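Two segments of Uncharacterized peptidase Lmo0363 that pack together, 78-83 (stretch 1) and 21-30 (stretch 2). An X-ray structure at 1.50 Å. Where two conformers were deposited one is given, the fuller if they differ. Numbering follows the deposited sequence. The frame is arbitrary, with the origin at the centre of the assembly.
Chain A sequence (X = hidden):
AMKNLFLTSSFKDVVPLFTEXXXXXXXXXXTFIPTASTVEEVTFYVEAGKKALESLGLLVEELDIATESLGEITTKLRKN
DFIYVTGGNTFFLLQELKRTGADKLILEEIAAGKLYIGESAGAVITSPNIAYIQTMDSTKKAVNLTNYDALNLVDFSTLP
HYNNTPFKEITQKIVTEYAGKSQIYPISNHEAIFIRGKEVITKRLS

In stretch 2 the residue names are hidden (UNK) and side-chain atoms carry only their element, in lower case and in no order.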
ATOM      1  N   ARG A  78       7.610   8.271 -12.541  1.00 34.15           N
ATOM      2  CA  ARG A  78       7.274   8.399 -13.957  1.00 35.55           C
ATOM      3  C   ARG A  78       7.869   7.283 -14.809  1.00 39.22           C
ATOM      4  O   ARG A  78       7.241   6.808 -15.756  1.00 46.05           O
ATOM      5  CB  ARG A  78       7.728   9.757 -14.491  1.00 40.59           C
ATOM      6  CG  ARG A  78       7.020  10.920 -13.836  1.00 42.27           C
ATOM      7  CD  ARG A  78       7.322  12.230 -14.534  1.00 51.08           C
ATOM      8  NE  ARG A  78       6.235  13.183 -14.339  1.00 56.59           N
ATOM      9  CZ  ARG A  78       5.159  13.246 -15.115  1.00 63.22           C
ATOM     10  NH1 ARG A  78       5.032  12.416 -16.143  1.00 67.56           N
ATOM     11  NH2 ARG A  78       4.213  14.136 -14.866  1.00 62.83           N
ATOM     12  N   LYS A  79       9.081   6.864 -14.464  1.00 39.10           N
ATOM     13  CA  LYS A  79       9.822   5.910 -15.281  1.00 39.85           C
ATOM     14  C   LYS A  79       9.293   4.485 -15.176  1.00 36.69           C
ATOM     15  O   LYS A  79       9.098   3.809 -16.186  1.00 38.94           O
ATOM     16  CB  LYS A  79      11.303   5.923 -14.899  1.00 44.43           C
ATOM     17  CG  LYS A  79      12.152   4.959 -15.712  1.00 44.99           C
ATOM     18  CD  LYS A  79      13.629   5.088 -15.374  1.00 46.88           C
ATOM     19  CE  LYS A  79      13.976   4.354 -14.089  1.00 52.99           C
ATOM     20  NZ  LYS A  79      13.880   2.876 -14.259  1.00 56.22           N
ATOM     21  N   ASN A  80       9.069   4.028 -13.951  1.00 33.39           N
ATOM     22  CA  ASN A  80       8.789   2.615 -13.725  1.00 30.46           C
ATOM     23  C   ASN A  80       7.333   2.226 -13.950  1.00 29.19           C
ATOM     24  O   ASN A  80       6.425   3.056 -13.850  1.00 28.61           O
ATOM     25  CB  ASN A  80       9.294   2.184 -12.347  1.00 27.82           C
ATOM     26  CG  ASN A  80      10.793   2.416 -12.189  1.00 31.03           C
ATOM     27  OD1 ASN A  80      11.569   2.177 -13.116  1.00 37.36           O
ATOM     28  ND2 ASN A  80      11.201   2.895 -11.026  1.00 33.20           N
ATOM     29  N   ASP A  81       7.128   0.953 -14.266  1.00 25.88           N
ATOM     30  CA  ASP A  81       5.829   0.451 -14.678  1.00 27.14           C
ATOM     31  C   ASP A  81       4.819   0.397 -13.545  1.00 24.98           C
ATOM     32  O   ASP A  81       3.642   0.717 -13.743  1.00 27.04           O
ATOM     33  CB  ASP A  81       5.989  -0.937 -15.288  1.00 28.77           C
ATOM     34  CG  ASP A  81       6.869  -0.924 -16.520  1.00 32.91           C
ATOM     35  OD1 ASP A  81       6.532  -0.199 -17.475  1.00 34.59           O
ATOM     36  OD2 ASP A  81       7.898  -1.623 -16.530  1.00 35.20           O
ATOM     37  N   PHE A  82       5.279  -0.012 -12.364  1.00 20.09           N
ATOM     38  CA  PHE A  82       4.396  -0.219 -11.218  1.00 16.90           C
ATOM     39  C   PHE A  82       4.859   0.595 -10.029  1.00 17.15           C
ATOM     40  O   PHE A  82       6.021   0.988  -9.959  1.00 18.07           O
ATOM     41  CB  PHE A  82       4.379  -1.692 -10.794  1.00 16.24           C
ATOM     42  CG  PHE A  82       4.030  -2.650 -11.901  1.00 22.32           C
ATOM     43  CD1 PHE A  82       3.181  -2.280 -12.925  1.00 26.52           C
ATOM     44  CD2 PHE A  82       4.546  -3.934 -11.900  1.00 29.40           C
ATOM     45  CE1 PHE A  82       2.864  -3.168 -13.930  1.00 28.95           C
ATOM     46  CE2 PHE A  82       4.230  -4.827 -12.904  1.00 34.21           C
ATOM     47  CZ  PHE A  82       3.390  -4.445 -13.920  1.00 27.92           C
ATOM     48  N   ILE A  83       3.938   0.845  -9.099  1.00 15.73           N
ATOM     49  CA  ILE A  83       4.261   1.462  -7.818  1.00 13.60           C
ATOM     50  C   ILE A  83       3.895   0.460  -6.727  1.00 12.26           C
ATOM     51  O   ILE A  83       2.793  -0.077  -6.737  1.00 16.00           O
ATOM     52  CB  ILE A  83       3.458   2.775  -7.603  1.00 15.16           C
ATOM     53  CG1 ILE A  83       3.745   3.779  -8.726  1.00 17.82           C
ATOM     54  CG2 ILE A  83       3.776   3.398  -6.235  1.00 17.69           C
ATOM     55  CD1 ILE A  83       2.714   4.901  -8.830  1.00 19.10           C
ATOM     56  N   UNK A  21      -3.869 -11.350 -11.321  1.00 21.17           N
ATOM     57  CA  UNK A  21      -4.279  -9.969 -11.587  1.00 22.10           C
ATOM     58  C   UNK A  21      -3.559  -9.350 -12.798  1.00 22.67           C
ATOM     59  O   UNK A  21      -4.191  -8.709 -13.649  1.00 23.77           O
ATOM     60  c   UNK A  21      -6.307  -6.099 -10.613  1.00 21.91           C
ATOM     61  c   UNK A  21      -4.518  -7.706 -10.418  1.00 21.27           C
ATOM     62  c   UNK A  21      -5.395  -5.053 -10.538  1.00 25.48           C
ATOM     63  c   UNK A  21      -5.866  -7.415 -10.547  1.00 20.83           C
ATOM     64  c   UNK A  21      -3.616  -6.656 -10.331  1.00 21.64           C
ATOM     65  c   UNK A  21      -4.048  -5.332 -10.396  1.00 21.77           C
ATOM     66  c   UNK A  21      -4.042  -9.131 -10.324  1.00 21.73           C
ATOM     67  N   UNK A  22      -2.242  -9.563 -12.879  1.00 21.32           N
ATOM     68  CA  UNK A  22      -1.403  -8.902 -13.882  1.00 22.22           C
ATOM     69  C   UNK A  22      -0.466  -9.865 -14.640  1.00 24.11           C
ATOM     70  O   UNK A  22       0.303 -10.583 -14.017  1.00 23.81           O
ATOM     71  o   UNK A  22      -1.557  -5.678 -14.593  1.00 37.89           O
ATOM     72  c   UNK A  22       0.350  -7.019 -14.083  1.00 31.72           C
ATOM     73  c   UNK A  22      -0.575  -7.824 -13.182  1.00 24.90           C
ATOM     74  o   UNK A  22       0.272  -5.340 -15.752  1.00 34.53           O
ATOM     75  c   UNK A  22      -0.367  -5.941 -14.866  1.00 37.07           C
ATOM     76  N   UNK A  23      -0.517  -9.847 -15.977  1.00 28.41           N
ATOM     77  CA  UNK A  23       0.303 -10.741 -16.809  1.00 30.19           C
ATOM     78  C   UNK A  23       1.599 -10.123 -17.346  1.00 32.67           C
ATOM     79  O   UNK A  23       1.842  -8.927 -17.191  1.00 31.63           O
ATOM     80  o   UNK A  23      -1.480 -12.195 -17.544  1.00 41.49           O
ATOM     81  c   UNK A  23      -0.510 -11.273 -17.990  1.00 34.73           C
ATOM     82  N   UNK A  24       2.411 -10.962 -17.995  1.00 32.15           N
ATOM     83  CA  UNK A  24       3.657 -10.546 -18.650  1.00 35.29           C
ATOM     84  C   UNK A  24       4.536  -9.640 -17.803  1.00 31.63           C
ATOM     85  O   UNK A  24       4.937  -8.552 -18.221  1.00 31.37           O
ATOM     86  c   UNK A  24       2.606 -10.817 -20.935  1.00 42.35           C
ATOM     87  c   UNK A  24       3.370  -9.898 -20.004  1.00 37.56           C
ATOM     88  n   UNK A  24       3.180 -11.983 -21.228  1.00 39.53           N
ATOM     89  o   UNK A  24       1.508 -10.487 -21.380  1.00 41.19           O
ATOM     90  N   UNK A  25       4.856 -10.123 -16.613  1.00 26.82           N
ATOM     91  CA  UNK A  25       5.610  -9.350 -15.648  1.00 26.54           C
ATOM     92  C   UNK A  25       7.103  -9.268 -15.932  1.00 26.25           C
ATOM     93  O   UNK A  25       7.749  -8.309 -15.522  1.00 26.91           O
ATOM     94  c   UNK A  25       3.877 -10.723 -12.470  1.00 18.67           C
ATOM     95  c   UNK A  25       5.402  -9.937 -14.257  1.00 22.75           C
ATOM     96  c   UNK A  25       3.530  -8.452 -13.498  1.00 21.32           C
ATOM     97  c   UNK A  25       3.968  -9.893 -13.739  1.00 19.34           C
ATOM     98  N   UNK A  26       7.646 -10.264 -16.631  0.57 24.08           N
ATOM     99  CA  UNK A  26       9.088 -10.360 -16.830  0.57 28.40           C
ATOM    100  C   UNK A  26       9.690  -9.087 -17.415  0.57 27.18           C
ATOM    101  O   UNK A  26       9.289  -8.636 -18.490  0.57 26.74           O
ATOM    102  c   UNK A  26      10.932 -11.733 -17.958  0.57 29.95           C
ATOM    103  o   UNK A  26      11.089 -13.079 -15.983  0.57 43.01           O
ATOM    104  c   UNK A  26       9.437 -11.553 -17.726  0.57 31.64           C
ATOM    105  c   UNK A  26      11.651 -12.287 -16.741  0.57 34.42           C
ATOM    106  n   UNK A  26      12.904 -11.880 -16.554  0.57 38.95           N
ATOM    107  N   UNK A  27      10.662  -8.521 -16.704  1.00 26.66           N
ATOM    108  CA  UNK A  27      11.371  -7.346 -17.174  1.00 25.17           C
ATOM    109  C   UNK A  27      10.719  -6.015 -16.847  1.00 25.83           C
ATOM    110  O   UNK A  27      11.312  -4.964 -17.094  1.00 27.25           O
ATOM    111  N   UNK A  28       9.503  -6.043 -16.306  1.00 23.59           N
ATOM    112  CA  UNK A  28       8.847  -4.797 -15.931  1.00 25.20           C
ATOM    113  C   UNK A  28       9.457  -4.277 -14.645  1.00 24.74           C
ATOM    114  O   UNK A  28      10.019  -5.044 -13.869  1.00 24.72           O
ATOM    115  c   UNK A  28       4.632  -5.036 -18.529  1.00 39.14           C
ATOM    116  c   UNK A  28       7.335  -4.976 -15.813  1.00 26.60           C
ATOM    117  c   UNK A  28       6.685  -5.320 -17.141  1.00 32.90           C
ATOM    118  c   UNK A  28       5.191  -5.083 -17.122  1.00 36.28           C
ATOM    119  n   UNK A  28       3.209  -4.598 -18.527  1.00 41.18           N
ATOM    120  N   UNK A  29       9.345  -2.970 -14.426  1.00 24.90           N
ATOM    121  CA  UNK A  29      10.026  -2.317 -13.319  1.00 24.21           C
ATOM    122  C   UNK A  29       9.057  -1.812 -12.259  1.00 19.73           C
ATOM    123  O   UNK A  29       7.931  -1.423 -12.566  1.00 22.40           O
ATOM    124  o   UNK A  29       9.996  -0.280 -14.610  1.00 33.62           O
ATOM    125  c   UNK A  29      11.997  -1.612 -14.679  1.00 27.61           C
ATOM    126  c   UNK A  29      10.842  -1.127 -13.820  1.00 25.99           C
ATOM    127  N   UNK A  30       9.512  -1.809 -11.012  1.00 19.28           N
ATOM    128  CA  UNK A  30       8.667  -1.430  -9.883  1.00 18.23           C
ATOM    129  C   UNK A  30       9.352  -0.346  -9.059  1.00 22.28           C
ATOM    130  O   UNK A  30      10.497  -0.518  -8.659  1.00 21.42           O
ATOM    131  c   UNK A  30       7.808  -3.792  -9.747  1.00 20.28           C
ATOM    132  c   UNK A  30       8.424  -2.649  -8.963  1.00 18.70           C
ATOM    133  c   UNK A  30       7.552  -2.281  -7.762  1.00 16.39           C
TER
HETATM  134  O   HOH W   1      10.910   1.448 -16.660  1.00 45.13           O

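Position 21 carries one carbon followed by a ring of six carbons, with no hetero atom, and stays out of reach of stretch 1: Phe 21. Position 22 is the first residue to leave helical angles. Three carbons lead to a pair of oxygens, which marks a carboxylate at the end of a three-carbon chain, and one of those oxygens lies 3.7 Å from CZ of Phe 82. This is Glu 22, whose OE1 is hydrogen-bonded elsewhere in the structure.

Position 23 has one carbon and one oxygen, exposed and far from the contact: Ser 23. Position 24 has two carbons, the second bearing an oxygen and a nitrogen, the short amide of Asn 24; its phi/psi of 47/55 is an unusual left-handed conformation, and it too touches nothing on stretch 1.

At position 25 four carbons fork at the second. CA-to-CB points sideways, yet the tip comes nearer and one terminal methyl lies 3.7 Å from CE2 of Phe 82, at the edge of that ring and near its plane. The residue is Leu 25, buried, and it opens a type II turn. Position 26 shows three carbons, the third carrying an oxygen and a nitrogen, the longer amide of Gln 26, which is exposed and remote from stretch 1.

Position 27 has no side-chain atoms. Its phi/psi of 86/-8 would jam a CB against the carbonyl oxygen of position 26, so the backbone by itself calls for Gly 27. Nothing on stretch 1 would lie close to that CB; the turn, rather than the contact, sets the requirement.

Position 28 bears four carbons in a row ending in nitrogen, its four torsions being m, t, t, t. Its third carbon is 3.7 Å from CZ of Phe 82, and its CB is 3.5 Å from OD2 of Asp 81. It is Lys 28, whose N closes the turn on O of Leu 25 at 3.0 Å.

At position 29 one carbon carries an oxygen and a carbon. The oxygen accepts a hydrogen bond from N of Asp 81 at 3.1 Å, as expected of a hydroxyl: Thr 29. Water 1 lies 2.8 Å from its OG1 and donates to O of Lys 79 at 3.0 Å. Position 30 has one carbon carrying two more, one of them 3.9 Å from CD2 of Phe 82; this beta-branched, buried residue is Val 30.

The contact works by pairing a polar latch with an apolar patch. N of Thr 29 donates to OD2 of Asp 81 at 2.9 Å, while O of Thr 29 receives N of Phe 82 at 3.0 Å, so the strand start is held through its backbone on both counts. Phe 82 and Val 30 then form a parallel bridge, their side chains on the same face of the sheet, and the phenylalanine ring reaches back to Leu 25 at the start of the turn. The rule is compact: fix the register with one backbone bond and one aspartate carboxylate, then pack Val 30 and Leu 25 against the Phe 82 ring.

Stretch 2, residues 21-30: FESNLQGKTV
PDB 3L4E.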